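Side-chain contact in lectin (Lotus tetragonolobus, PDB 2EIG), which binds carbohydrate, probably L-fucosyl sugars, as a calcium- and manganese-containing legume lectin of lotus seeds that assembles as a tetramer: residues E92-P95 / N96-G99. Numbering follows the deposited sequence.
Sequences EIPP and NSQG
Ser97 OG donates a hydrogen bond to Pro94 O, reaching back across Pro95 and Asn96 to the carbonyl of the turn's first residue. At 2.5 Å between Ser97 OG and Pro94 O the bond is unusually short for a neutral hydroxyl-carbonyl pair, and at 2.0 Å resolution the exact separation should not be pressed. The hydroxyl can reach because chi1 of 60° sets OG between the backbone N and the carbonyl carbon, facing Pro94; a short hydroxyl side chain suits this place, where it stands in for the backbone N-H.

That N-H is served by a water instead. The water accepts from Ser97 N at 3.1 Å and donates to Pro94 O at 3.2 Å, bridging the two from the side in place of the direct bond, the N and O being 3.6 Å apart. Pro94 O is thus gripped twice, by a hydroxyl and by a water.

Residues Pro94 to Ser97 form a type II beta turn in the loop that joins strands 81-88 and 115-120, neighbours in the seven-stranded sheet of the legume lectin fold. Pro95 fits the second position, since its ring holds phi at -56°, and Asn96 the third, because asparagine tolerates the positive phi of 53° better than most residues. The backbone of Asn96 is also bonded to Ser107 and that of Ser97 to Gly103, tying the turn to a later part of the same loop.

Two carbons lie against the serine hydroxyl. The Pro94 ring carbon CD lies 3.6 Å from Ser97 OG, while the methyl branch CG2 of Ile93, anti to the backbone N, comes within 3.8 Å of the same oxygen. The Ile93 side chain also touches Thr40 and His42 of strand 39-50.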
loop_
_atom_site.group_PDB
_atom_site.type_symbol
_atom_site.label_atom_id
_atom_site.label_comp_id
_atom_site.label_asym_id
_atom_site.label_seq_id
_atom_site.Cartn_x
_atom_site.Cartn_y
_atom_site.Cartn_z
ATOM N N GLU A 92 27.095 9.930 9.994
ATOM C CA GLU A 92 28.130 10.747 9.323
ATOM C C GLU A 92 28.117 10.285 7.885
ATOM O O GLU A 92 27.438 9.303 7.572
ATOM C CB GLU A 92 29.540 10.567 9.929
ATOM C CG GLU A 92 29.729 11.086 11.369
ATOM C CD GLU A 92 29.426 12.552 11.526
ATOM O OE1 GLU A 92 29.288 12.982 12.693
ATOM O OE2 GLU A 92 29.322 13.283 10.516
ATOM N N ILE A 93 28.819 10.997 7.010
ATOM C CA ILE A 93 28.966 10.601 5.633
ATOM C C ILE A 93 29.592 9.213 5.676
ATOM O O ILE A 93 30.653 9.041 6.259
ATOM C CB ILE A 93 29.860 11.592 4.872
ATOM C CG1 ILE A 93 29.099 12.932 4.683
ATOM C CG2 ILE A 93 30.427 10.978 3.542
ATOM C CD1 ILE A 93 29.915 14.020 4.023
ATOM N N PRO A 94 28.916 8.210 5.100
ATOM C CA PRO A 94 29.493 6.862 5.286
ATOM C C PRO A 94 30.789 6.632 4.518
ATOM O O PRO A 94 31.043 7.274 3.441
ATOM C CB PRO A 94 28.372 5.911 4.828
ATOM C CG PRO A 94 27.114 6.832 4.700
ATOM C CD PRO A 94 27.661 8.166 4.329
ATOM N N PRO A 95 31.618 5.709 5.041
ATOM C CA PRO A 95 32.774 5.224 4.259
ATOM C C PRO A 95 32.277 4.674 2.931
ATOM O O PRO A 95 31.119 4.285 2.859
ATOM C CB PRO A 95 33.312 4.063 5.119
ATOM C CG PRO A 95 32.820 4.301 6.444
ATOM C CD PRO A 95 31.531 5.075 6.361
ATOM N N ASN A 96 33.106 4.646 1.878
ATOM C CA ASN A 96 32.728 3.947 0.609
ATOM C C ASN A 96 31.375 4.347 -0.026
ATOM O O ASN A 96 30.699 3.548 -0.717
ATOM C CB ASN A 96 32.807 2.425 0.791
ATOM C CG ASN A 96 33.872 2.015 1.779
ATOM O OD1 ASN A 96 33.561 1.588 2.901
ATOM N ND2 ASN A 96 35.125 2.163 1.401
ATOM N N SER A 97 30.994 5.610 0.197
ATOM C CA SER A 97 29.741 6.159 -0.309
ATOM C C SER A 97 29.882 7.141 -1.498
ATOM O O SER A 97 28.930 7.814 -1.865
ATOM C CB SER A 97 28.969 6.798 0.836
ATOM O OG SER A 97 29.704 7.863 1.440
ATOM N N GLN A 98 31.076 7.222 -2.091
ATOM C CA GLN A 98 31.316 8.144 -3.219
ATOM C C GLN A 98 30.505 7.798 -4.441
ATOM O O GLN A 98 29.990 6.665 -4.571
ATOM C CB GLN A 98 32.808 8.266 -3.549
ATOM C CG GLN A 98 33.590 9.058 -2.491
ATOM C CD GLN A 98 34.989 9.358 -2.964
ATOM O OE1 GLN A 98 35.382 10.539 -3.106
ATOM N NE2 GLN A 98 35.734 8.297 -3.286
ATOM N N GLY A 99 30.391 8.771 -5.350
ATOM C CA GLY A 99 29.820 8.506 -6.678
ATOM C C GLY A 99 28.380 8.014 -6.609
ATOM O O GLY A 99 27.485 8.650 -5.992
HETATM O O HOH W 1 32.959 7.815 0.985
#